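Local atomic coordinates of putative alpha-L-fucosidase (Bacteroides thetaiotaomicron VPI-5482, PDB entry 3GZA), a protein that probably hydrolyses alpha-L-fucosidic linkages, as expected of an alpha-L-fucosidase of glycoside hydrolase family 29. Residues A[381-392]-A[418-429]; A[369-377]-A[404-412]. All blocks are in the same frame, centred on the assembly; numbering follows the deposited sequence.

Contact 1: residues A[381-392]-A[418-429]; sequences ERIRQYQIEAKV and ATALRLTVSESI
E389 and R422 face each other across two central antiparallel strands of a four-stranded sheet, one layer of the C-terminal beta-sandwich, which is consistent with an F5/8 type C fold. Their side chains run side by side in the same direction, and the guanidinium approaches edge-on in a salt bridge: R422 NH2 at 3.1 Å and R422 NE at 3.2 Å both donate hydrogen bonds to the one oxygen, E389 OE1. Both nitrogens come from the same side, above the carboxylate plane, while OE1 stays close to the guanidinium plane; the two planes are 40° apart. The same arginine makes a cation-pi contact with W396 of strand 395-402, on the far side of 383-392, so its charge has two partners. Farther along this face, Q387 bends at chi2 (82°), which carries its amide across to S426. Q387 NE2 there gives S426 OG a nearly straight bond of 2.8 Å, within the amide plane. The opposite face is largely apolar. A390 CB packs on L421 CD2 at 3.5 Å, Y386 CD1 meets L423 CD1 obliquely while Y386 OH bonds to E411, and I383 CG1 lies 3.9 Å from V425 CG2, the side chains crossing at about a right angle. This face looks into the sandwich, where Y386, I388 and L421 touch strand 366-375 and L423 touches strand 434-440. Toward the I383-S428 end the pairing slips by one residue: S426 and E427 both face Q385 in a classic beta bulge. E427 O takes two donors from one side of its carbonyl plane, R384 N at 2.9 Å and Q385 N at 3.1 Å. Beyond the bulge I429 CG2 sits over the R384 guanidinium. In that plane, at the edge, a water accepts from R384 NH1 and donates to E427 OE2.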
loop_
_atom_site.group_PDB
_atom_site.type_symbol
_atom_site.label_atom_id
_atom_site.label_comp_id
_atom_site.label_asym_id
_atom_site.label_seq_id
_atom_site.Cartn_x
_atom_site.Cartn_y
_atom_site.Cartn_z
ATOM N N GLU A 381 -24.040 -40.626 5.039
ATOM C CA GLU A 381 -24.412 -41.185 3.762
ATOM C C GLU A 381 -24.489 -42.688 3.955
ATOM O O GLU A 381 -23.492 -43.425 3.887
ATOM C CB GLU A 381 -23.423 -40.706 2.681
ATOM C CG GLU A 381 -23.773 -39.275 2.327
ATOM C CD GLU A 381 -22.734 -38.490 1.563
ATOM O OE1 GLU A 381 -21.663 -39.058 1.217
ATOM O OE2 GLU A 381 -23.006 -37.299 1.323
ATOM N N ARG A 382 -25.708 -43.167 4.208
ATOM C CA ARG A 382 -25.927 -44.578 4.490
ATOM C C ARG A 382 -26.273 -45.394 3.269
ATOM O O ARG A 382 -25.922 -46.557 3.179
ATOM C CB ARG A 382 -27.042 -44.737 5.531
ATOM C CG ARG A 382 -26.752 -43.933 6.756
ATOM C CD ARG A 382 -27.786 -44.067 7.837
ATOM N NE ARG A 382 -27.286 -43.498 9.086
ATOM C CZ ARG A 382 -27.677 -43.890 10.300
ATOM N NH1 ARG A 382 -28.578 -44.841 10.458
ATOM N NH2 ARG A 382 -27.149 -43.340 11.383
ATOM N N ILE A 383 -26.990 -44.781 2.337
ATOM C CA ILE A 383 -27.428 -45.439 1.122
ATOM C C ILE A 383 -26.230 -45.642 0.193
ATOM O O ILE A 383 -25.458 -44.709 -0.031
ATOM C CB ILE A 383 -28.532 -44.593 0.402
ATOM C CG1 ILE A 383 -29.820 -44.577 1.247
ATOM C CG2 ILE A 383 -28.856 -45.155 -1.020
ATOM C CD1 ILE A 383 -30.903 -43.636 0.655
ATOM N N ARG A 384 -26.045 -46.879 -0.271
ATOM C CA ARG A 384 -24.965 -47.217 -1.204
ATOM C C ARG A 384 -25.457 -47.670 -2.555
ATOM O O ARG A 384 -24.735 -47.532 -3.523
ATOM C CB ARG A 384 -24.055 -48.281 -0.593
ATOM C CG ARG A 384 -23.173 -47.737 0.530
ATOM C CD ARG A 384 -22.218 -46.697 0.024
ATOM N NE ARG A 384 -21.333 -46.208 1.078
ATOM C CZ ARG A 384 -20.228 -46.818 1.472
ATOM N NH1 ARG A 384 -19.876 -48.004 0.963
ATOM N NH2 ARG A 384 -19.497 -46.266 2.446
ATOM N N GLN A 385 -26.643 -48.271 -2.620
ATOM C CA GLN A 385 -27.237 -48.702 -3.891
ATOM C C GLN A 385 -28.747 -48.582 -3.732
ATOM O O GLN A 385 -29.287 -49.009 -2.719
ATOM C CB GLN A 385 -26.905 -50.165 -4.216
ATOM C CG GLN A 385 -25.423 -50.517 -4.500
ATOM C CD GLN A 385 -24.922 -50.085 -5.871
ATOM O OE1 GLN A 385 -25.701 -49.868 -6.796
ATOM N NE2 GLN A 385 -23.603 -50.006 -6.017
ATOM N N TYR A 386 -29.422 -48.000 -4.722
ATOM C CA TYR A 386 -30.882 -47.904 -4.674
ATOM C C TYR A 386 -31.508 -48.028 -6.052
ATOM O O TYR A 386 -30.858 -47.849 -7.079
ATOM C CB TYR A 386 -31.347 -46.585 -4.047
ATOM C CG TYR A 386 -31.079 -45.397 -4.935
ATOM C CD1 TYR A 386 -31.987 -45.023 -5.937
ATOM C CD2 TYR A 386 -29.903 -44.640 -4.814
ATOM C CE1 TYR A 386 -31.719 -43.955 -6.777
ATOM C CE2 TYR A 386 -29.656 -43.585 -5.627
ATOM C CZ TYR A 386 -30.553 -43.234 -6.607
ATOM O OH TYR A 386 -30.305 -42.162 -7.436
ATOM N N GLN A 387 -32.790 -48.372 -6.064
ATOM C CA GLN A 387 -33.540 -48.443 -7.308
ATOM C C GLN A 387 -34.887 -47.778 -7.090
ATOM O O GLN A 387 -35.399 -47.786 -5.982
ATOM C CB GLN A 387 -33.803 -49.878 -7.752
ATOM C CG GLN A 387 -32.583 -50.761 -7.897
ATOM C CD GLN A 387 -32.125 -51.336 -6.563
ATOM O OE1 GLN A 387 -32.918 -51.970 -5.846
ATOM N NE2 GLN A 387 -30.839 -51.130 -6.227
ATOM N N ILE A 388 -35.431 -47.166 -8.139
ATOM C CA ILE A 388 -36.781 -46.624 -8.060
ATOM C C ILE A 388 -37.607 -47.357 -9.109
ATOM O O ILE A 388 -37.183 -47.505 -10.262
ATOM C CB ILE A 388 -36.841 -45.125 -8.277
ATOM C CG1 ILE A 388 -36.019 -44.405 -7.186
ATOM C CG2 ILE A 388 -38.321 -44.634 -8.292
ATOM C CD1 ILE A 388 -35.952 -42.973 -7.354
ATOM N N GLU A 389 -38.752 -47.865 -8.672
ATOM C CA GLU A 389 -39.697 -48.575 -9.529
ATOM C C GLU A 389 -40.996 -47.808 -9.570
ATOM O O GLU A 389 -41.325 -47.114 -8.620
ATOM C CB GLU A 389 -39.987 -49.963 -8.972
ATOM C CG GLU A 389 -38.840 -50.903 -9.041
ATOM C CD GLU A 389 -39.167 -52.183 -8.321
ATOM O OE1 GLU A 389 -39.107 -52.163 -7.070
ATOM O OE2 GLU A 389 -39.484 -53.186 -8.988
ATOM N N ALA A 390 -41.699 -47.927 -10.693
ATOM C CA ALA A 390 -43.015 -47.329 -10.880
ATOM C C ALA A 390 -43.998 -48.448 -11.141
ATOM O O ALA A 390 -43.686 -49.410 -11.860
ATOM C CB ALA A 390 -43.000 -46.356 -12.058
ATOM N N LYS A 391 -45.165 -48.352 -10.515
ATOM C CA LYS A 391 -46.236 -49.343 -10.738
ATOM C C LYS A 391 -47.042 -48.844 -11.920
ATOM O O LYS A 391 -47.807 -47.893 -11.796
ATOM C CB LYS A 391 -47.101 -49.527 -9.488
ATOM C CG LYS A 391 -48.136 -50.632 -9.642
ATOM C CD LYS A 391 -49.054 -50.757 -8.428
ATOM C CE LYS A 391 -48.575 -51.770 -7.403
ATOM N NZ LYS A 391 -48.899 -53.169 -7.807
ATOM N N VAL A 392 -46.875 -49.525 -13.058
ATOM C CA VAL A 392 -47.460 -49.140 -14.333
ATOM C C VAL A 392 -48.328 -50.296 -14.842
ATOM O O VAL A 392 -47.840 -51.414 -15.056
ATOM C CB VAL A 392 -46.348 -48.805 -15.343
ATOM C CG1 VAL A 392 -46.938 -48.434 -16.687
ATOM C CG2 VAL A 392 -45.442 -47.685 -14.805
ATOM N N ALA A 418 -48.291 -43.953 -13.749
ATOM C CA ALA A 418 -48.088 -44.796 -12.591
ATOM C C ALA A 418 -49.108 -44.590 -11.492
ATOM O O ALA A 418 -49.684 -43.528 -11.369
ATOM C CB ALA A 418 -46.644 -44.506 -12.022
ATOM N N THR A 419 -49.301 -45.610 -10.674
ATOM C CA THR A 419 -50.158 -45.482 -9.499
ATOM C C THR A 419 -49.317 -45.401 -8.215
ATOM O O THR A 419 -49.824 -45.061 -7.154
ATOM C CB THR A 419 -51.151 -46.621 -9.409
ATOM O OG1 THR A 419 -50.464 -47.876 -9.424
ATOM C CG2 THR A 419 -52.131 -46.569 -10.599
ATOM N N ALA A 420 -48.020 -45.690 -8.312
ATOM C CA ALA A 420 -47.179 -45.680 -7.154
ATOM C C ALA A 420 -45.734 -45.740 -7.580
ATOM O O ALA A 420 -45.437 -46.149 -8.691
ATOM C CB ALA A 420 -47.534 -46.874 -6.255
ATOM N N LEU A 421 -44.849 -45.244 -6.724
ATOM C CA LEU A 421 -43.402 -45.368 -6.915
ATOM C C LEU A 421 -42.849 -46.114 -5.725
ATOM O O LEU A 421 -43.415 -46.063 -4.628
ATOM C CB LEU A 421 -42.699 -44.022 -6.987
ATOM C CG LEU A 421 -42.932 -43.147 -8.207
ATOM C CD1 LEU A 421 -41.961 -41.996 -8.127
ATOM C CD2 LEU A 421 -42.743 -43.909 -9.502
ATOM N N ARG A 422 -41.728 -46.790 -5.914
ATOM C CA ARG A 422 -41.132 -47.504 -4.803
ATOM C C ARG A 422 -39.634 -47.349 -4.832
ATOM O O ARG A 422 -39.000 -47.608 -5.847
ATOM C CB ARG A 422 -41.488 -48.983 -4.814
ATOM C CG ARG A 422 -40.984 -49.754 -3.581
ATOM C CD ARG A 422 -41.613 -51.109 -3.513
ATOM N NE ARG A 422 -41.299 -51.916 -4.690
ATOM C CZ ARG A 422 -41.900 -53.070 -4.992
ATOM N NH1 ARG A 422 -42.881 -53.553 -4.232
ATOM N NH2 ARG A 422 -41.554 -53.743 -6.083
ATOM N N LEU A 423 -39.094 -46.938 -3.698
ATOM C CA LEU A 423 -37.651 -46.789 -3.506
ATOM C C LEU A 423 -37.155 -47.983 -2.698
ATOM O O LEU A 423 -37.662 -48.253 -1.619
ATOM C CB LEU A 423 -37.378 -45.514 -2.727
ATOM C CG LEU A 423 -35.934 -45.282 -2.253
ATOM C CD1 LEU A 423 -34.991 -45.088 -3.430
ATOM C CD2 LEU A 423 -35.941 -44.094 -1.338
ATOM N N THR A 424 -36.198 -48.715 -3.250
ATOM C CA THR A 424 -35.573 -49.839 -2.560
ATOM C C THR A 424 -34.088 -49.528 -2.414
ATOM O O THR A 424 -33.423 -49.233 -3.405
ATOM C CB THR A 424 -35.707 -51.130 -3.344
ATOM O OG1 THR A 424 -37.098 -51.386 -3.574
ATOM C CG2 THR A 424 -35.090 -52.280 -2.580
ATOM N N VAL A 425 -33.598 -49.553 -1.186
ATOM C CA VAL A 425 -32.170 -49.367 -0.902
ATOM C C VAL A 425 -31.626 -50.801 -0.756
ATOM O O VAL A 425 -31.874 -51.469 0.255
ATOM C CB VAL A 425 -31.954 -48.559 0.389
ATOM C CG1 VAL A 425 -30.442 -48.419 0.727
ATOM C CG2 VAL A 425 -32.593 -47.170 0.278
ATOM N N SER A 426 -30.961 -51.297 -1.797
ATOM C CA SER A 426 -30.427 -52.663 -1.799
ATOM C C SER A 426 -29.098 -52.842 -1.056
ATOM O O SER A 426 -28.759 -53.968 -0.658
ATOM C CB SER A 426 -30.278 -53.161 -3.225
ATOM O OG SER A 426 -29.539 -52.252 -3.990
ATOM N N GLU A 427 -28.342 -51.749 -0.908
ATOM C CA GLU A 427 -27.087 -51.777 -0.186
ATOM C C GLU A 427 -27.030 -50.534 0.673
ATOM O O GLU A 427 -27.313 -49.435 0.203
ATOM C CB GLU A 427 -25.890 -51.819 -1.152
ATOM C CG GLU A 427 -24.551 -52.139 -0.464
ATOM C CD GLU A 427 -23.309 -51.829 -1.326
ATOM O OE1 GLU A 427 -23.426 -51.781 -2.581
ATOM O OE2 GLU A 427 -22.212 -51.622 -0.730
ATOM N N SER A 428 -26.659 -50.694 1.937
ATOM C CA SER A 428 -26.513 -49.566 2.856
ATOM C C SER A 428 -25.569 -49.960 3.986
ATOM O O SER A 428 -25.471 -51.143 4.348
ATOM C CB SER A 428 -27.882 -49.101 3.391
ATOM O OG SER A 428 -28.552 -50.179 4.035
ATOM N N ILE A 429 -24.870 -48.984 4.531
ATOM C CA ILE A 429 -23.929 -49.201 5.630
ATOM C C ILE A 429 -24.585 -48.998 6.992
ATOM O O ILE A 429 -23.974 -49.267 8.004
ATOM C CB ILE A 429 -22.647 -48.355 5.487
ATOM C CG1 ILE A 429 -22.980 -46.864 5.428
ATOM C CG2 ILE A 429 -21.838 -48.876 4.241
ATOM C CD1 ILE A 429 -21.785 -45.929 5.552
HETATM O O HOH W 1 -20.831 -49.397 -1.734
HETATM O O HOH W 2 -21.978 -50.968 -4.462
HETATM O O HOH W 3 -37.780 -50.316 -5.961
HETATM O O HOH W 4 -50.530 -49.268 -12.031
#

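Contact 2: residues A[369-377]-A[404-412]; sequences NYCIIQENI and SVGHKRIEK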
loop_
_atom_site.group_PDB
_atom_site.type_symbol
_atom_site.label_atom_id
_atom_site.label_comp_id
_atom_site.label_asym_id
_atom_site.label_seq_id
_atom_site.Cartn_x
_atom_site.Cartn_y
_atom_site.Cartn_z
ATOM N N ASN A 369 -42.284 -38.248 -13.878
ATOM C CA ASN A 369 -40.977 -38.286 -14.571
ATOM C C ASN A 369 -39.780 -37.839 -13.735
ATOM O O ASN A 369 -38.640 -37.794 -14.229
ATOM C CB ASN A 369 -41.017 -37.510 -15.893
ATOM C CG ASN A 369 -41.123 -36.034 -15.699
ATOM O OD1 ASN A 369 -41.840 -35.571 -14.826
ATOM N ND2 ASN A 369 -40.412 -35.273 -16.527
ATOM N N TYR A 370 -40.031 -37.487 -12.478
ATOM C CA TYR A 370 -38.968 -37.072 -11.586
ATOM C C TYR A 370 -39.242 -37.540 -10.188
ATOM O O TYR A 370 -40.371 -37.736 -9.778
ATOM C CB TYR A 370 -38.897 -35.552 -11.427
ATOM C CG TYR A 370 -38.157 -34.697 -12.399
ATOM C CD1 TYR A 370 -36.850 -34.341 -12.170
ATOM C CD2 TYR A 370 -38.801 -34.138 -13.487
ATOM C CE1 TYR A 370 -36.177 -33.509 -13.021
ATOM C CE2 TYR A 370 -38.132 -33.285 -14.349
ATOM C CZ TYR A 370 -36.825 -32.973 -14.112
ATOM O OH TYR A 370 -36.149 -32.093 -14.930
ATOM N N CYS A 371 -38.157 -37.775 -9.464
ATOM C CA CYS A 371 -38.203 -38.126 -8.051
ATOM C C CYS A 371 -37.096 -37.380 -7.343
ATOM O O CYS A 371 -36.069 -37.089 -7.952
ATOM C CB CYS A 371 -37.955 -39.615 -7.825
ATOM S SG CYS A 371 -39.269 -40.698 -8.300
ATOM N N ILE A 372 -37.292 -37.095 -6.062
ATOM C CA ILE A 372 -36.264 -36.507 -5.230
ATOM C C ILE A 372 -36.138 -37.449 -4.053
ATOM O O ILE A 372 -37.146 -37.969 -3.587
ATOM C CB ILE A 372 -36.619 -35.070 -4.792
ATOM C CG1 ILE A 372 -36.459 -34.132 -5.999
ATOM C CG2 ILE A 372 -35.778 -34.600 -3.597
ATOM C CD1 ILE A 372 -36.725 -32.695 -5.695
ATOM N N ILE A 373 -34.893 -37.712 -3.644
ATOM C CA ILE A 373 -34.613 -38.532 -2.465
ATOM C C ILE A 373 -33.641 -37.735 -1.629
ATOM O O ILE A 373 -32.720 -37.134 -2.171
ATOM C CB ILE A 373 -33.920 -39.851 -2.796
ATOM C CG1 ILE A 373 -34.520 -40.506 -4.043
ATOM C CG2 ILE A 373 -33.928 -40.809 -1.533
ATOM C CD1 ILE A 373 -33.668 -41.662 -4.596
ATOM N N GLN A 374 -33.870 -37.683 -0.325
ATOM C CA GLN A 374 -32.960 -36.994 0.591
ATOM C C GLN A 374 -32.734 -37.823 1.833
ATOM O O GLN A 374 -33.696 -38.331 2.411
ATOM C CB GLN A 374 -33.531 -35.643 1.039
ATOM C CG GLN A 374 -33.818 -34.631 -0.039
ATOM C CD GLN A 374 -34.166 -33.279 0.554
ATOM O OE1 GLN A 374 -35.343 -32.962 0.692
ATOM N NE2 GLN A 374 -33.164 -32.512 0.976
ATOM N N GLU A 375 -31.465 -37.969 2.225
ATOM C CA GLU A 375 -31.108 -38.587 3.485
ATOM C C GLU A 375 -31.022 -37.494 4.557
ATOM O O GLU A 375 -30.867 -36.322 4.233
ATOM C CB GLU A 375 -29.766 -39.307 3.396
ATOM C CG GLU A 375 -29.756 -40.501 2.493
ATOM C CD GLU A 375 -28.422 -41.242 2.508
ATOM O OE1 GLU A 375 -27.574 -40.849 1.696
ATOM O OE2 GLU A 375 -28.257 -42.227 3.306
ATOM N N ASN A 376 -31.159 -37.892 5.830
ATOM C CA ASN A 376 -30.956 -36.984 6.962
ATOM C C ASN A 376 -29.415 -36.875 7.104
ATOM O O ASN A 376 -28.766 -37.695 7.747
ATOM C CB ASN A 376 -31.589 -37.552 8.235
ATOM C CG ASN A 376 -31.820 -36.507 9.281
ATOM O OD1 ASN A 376 -31.553 -35.335 9.071
ATOM N ND2 ASN A 376 -32.374 -36.926 10.408
ATOM N N ILE A 377 -28.849 -35.895 6.421
ATOM C CA ILE A 377 -27.399 -35.761 6.305
ATOM C C ILE A 377 -26.602 -35.729 7.621
ATOM O O ILE A 377 -25.460 -36.201 7.663
ATOM C CB ILE A 377 -27.024 -34.583 5.373
ATOM C CG1 ILE A 377 -25.634 -34.824 4.719
ATOM C CG2 ILE A 377 -27.161 -33.246 6.089
ATOM C CD1 ILE A 377 -25.584 -36.109 3.916
ATOM N N SER A 404 -25.163 -43.064 -4.567
ATOM C CA SER A 404 -25.209 -42.015 -3.567
ATOM C C SER A 404 -26.515 -41.222 -3.589
ATOM O O SER A 404 -27.082 -40.974 -4.654
ATOM C CB SER A 404 -24.060 -41.037 -3.794
ATOM O OG SER A 404 -24.059 -40.566 -5.129
ATOM N N VAL A 405 -26.918 -40.787 -2.408
ATOM C CA VAL A 405 -28.052 -39.901 -2.258
ATOM C C VAL A 405 -27.552 -38.684 -1.479
ATOM O O VAL A 405 -27.444 -37.598 -2.037
ATOM C CB VAL A 405 -29.246 -40.608 -1.608
ATOM C CG1 VAL A 405 -30.328 -39.593 -1.326
ATOM C CG2 VAL A 405 -29.772 -41.716 -2.504
ATOM N N GLY A 406 -27.233 -38.848 -0.206
ATOM C CA GLY A 406 -26.735 -37.746 0.600
ATOM C C GLY A 406 -27.849 -36.751 0.857
ATOM O O GLY A 406 -29.023 -37.159 0.998
ATOM N N HIS A 407 -27.527 -35.467 0.823
ATOM C CA HIS A 407 -28.485 -34.428 1.143
ATOM C C HIS A 407 -29.638 -34.358 0.152
ATOM O O HIS A 407 -30.788 -34.224 0.560
ATOM C CB HIS A 407 -27.807 -33.082 1.294
ATOM C CG HIS A 407 -28.793 -31.978 1.455
ATOM N ND1 HIS A 407 -29.515 -31.831 2.616
ATOM C CD2 HIS A 407 -29.296 -31.086 0.565
ATOM C CE1 HIS A 407 -30.367 -30.830 2.456
ATOM N NE2 HIS A 407 -30.275 -30.389 1.222
ATOM N N LYS A 408 -29.332 -34.508 -1.141
ATOM C CA LYS A 408 -30.360 -34.466 -2.161
ATOM C C LYS A 408 -29.939 -35.131 -3.450
ATOM O O LYS A 408 -28.832 -34.920 -3.925
ATOM C CB LYS A 408 -30.787 -33.026 -2.461
ATOM C CG LYS A 408 -31.944 -32.872 -3.466
ATOM C CD LYS A 408 -32.454 -31.441 -3.463
ATOM C CE LYS A 408 -33.491 -31.166 -2.326
ATOM N NZ LYS A 408 -34.033 -29.756 -2.406
ATOM N N ARG A 409 -30.870 -35.896 -4.013
ATOM C CA ARG A 409 -30.697 -36.592 -5.264
ATOM C C ARG A 409 -31.913 -36.232 -6.076
ATOM O O ARG A 409 -33.046 -36.442 -5.592
ATOM C CB ARG A 409 -30.682 -38.110 -5.053
ATOM C CG ARG A 409 -30.513 -38.955 -6.330
ATOM C CD ARG A 409 -29.133 -38.861 -6.869
ATOM N NE ARG A 409 -28.986 -39.543 -8.143
ATOM C CZ ARG A 409 -28.623 -38.983 -9.290
ATOM N NH1 ARG A 409 -28.401 -37.689 -9.416
ATOM N NH2 ARG A 409 -28.515 -39.745 -10.365
ATOM N N ILE A 410 -31.693 -35.742 -7.299
ATOM C CA ILE A 410 -32.801 -35.502 -8.233
ATOM C C ILE A 410 -32.640 -36.521 -9.323
ATOM O O ILE A 410 -31.586 -36.597 -9.926
ATOM C CB ILE A 410 -32.799 -34.061 -8.803
ATOM C CG1 ILE A 410 -33.043 -33.058 -7.670
ATOM C CG2 ILE A 410 -33.914 -33.856 -9.913
ATOM C CD1 ILE A 410 -32.797 -31.598 -8.020
ATOM N N GLU A 411 -33.690 -37.308 -9.562
ATOM C CA GLU A 411 -33.712 -38.297 -10.633
ATOM C C GLU A 411 -34.779 -37.900 -11.649
ATOM O O GLU A 411 -35.890 -37.581 -11.278
ATOM C CB GLU A 411 -34.079 -39.660 -10.068
ATOM C CG GLU A 411 -32.959 -40.438 -9.352
ATOM C CD GLU A 411 -31.969 -41.107 -10.305
ATOM O OE1 GLU A 411 -31.970 -40.799 -11.523
ATOM O OE2 GLU A 411 -31.209 -41.992 -9.815
ATOM N N LYS A 412 -34.429 -37.973 -12.928
ATOM C CA LYS A 412 -35.335 -37.654 -14.033
ATOM C C LYS A 412 -35.326 -38.843 -14.941
ATOM O O LYS A 412 -34.271 -39.380 -15.239
ATOM C CB LYS A 412 -34.801 -36.457 -14.800
ATOM C CG LYS A 412 -35.688 -35.943 -15.959
ATOM C CD LYS A 412 -35.005 -34.727 -16.608
ATOM C CE LYS A 412 -35.838 -34.032 -17.644
ATOM N NZ LYS A 412 -36.078 -34.881 -18.835
HETATM O O HOH W 5 -38.353 -36.868 -18.277
HETATM O O HOH W 6 -35.800 -30.005 -0.134
HETATM O O HOH W 7 -25.752 -41.954 -0.023
HETATM O O HOH W 8 -30.243 -33.572 4.656
#
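An antiparallel strand pair at the edge of the other beta-sandwich sheet joins Y370 to K412 and I373 to R409, then opens into a loop at 405-408. K412 lays its aliphatic chain over one face of the Y370 ring in a CH-pi contact, with K412 CG 3.9 Å from the ring centroid and 19° off the normal. I410 CG2 approaches the ring edge, 3.7 Å from Y370 CD1, and Y370 OH is hydrogen-bonded to E304. On the inner face V405 CG1 crosses to I373 CG2 at 3.8 Å. Past the regular pairing, side chains join in. Q374, extended beyond CG, sends NE2 to H407 O at 3.0 Å; the same nitrogen rests over one face of the H407 imidazole, toward its rim. H407 NE2 is hydrogen-bonded to E21 and K408 NZ forms a salt bridge with it, linking the loop to the N-terminal part of the chain. E375 clasps G406 twice: E375 N donates to G406 O at 2.9 Å, and G406 N returns a 2.8 Å bond to E375 OE1, on the lone pair that points away from OE2. E375 OE1 also accepts a hydrogen bond from a water that in turn accepts from V405 N.

How the contacts relate
The segments alternate along the chain, which passes twice from one sheet to the other, 369-377 to 381-392 and 404-412 to 418-429; contact 2 pairs the two starting strands and contact 1 the two arriving ones. Contact 2 belongs to the sheet nearer the probable catalytic TIM barrel, with helix 327-344 against its outer face; contact 1 lies in the sheet farther out. Their centres are about 11 Å apart. In the shared core I373 meets Y386 and I388, C371 meets I388, and Y386 OH bonds to E411 OE2. At the turn between the strands, E375 OE2 accepts from R382 N and I383 N. Each contact holds one sheet together; these links join the sheets.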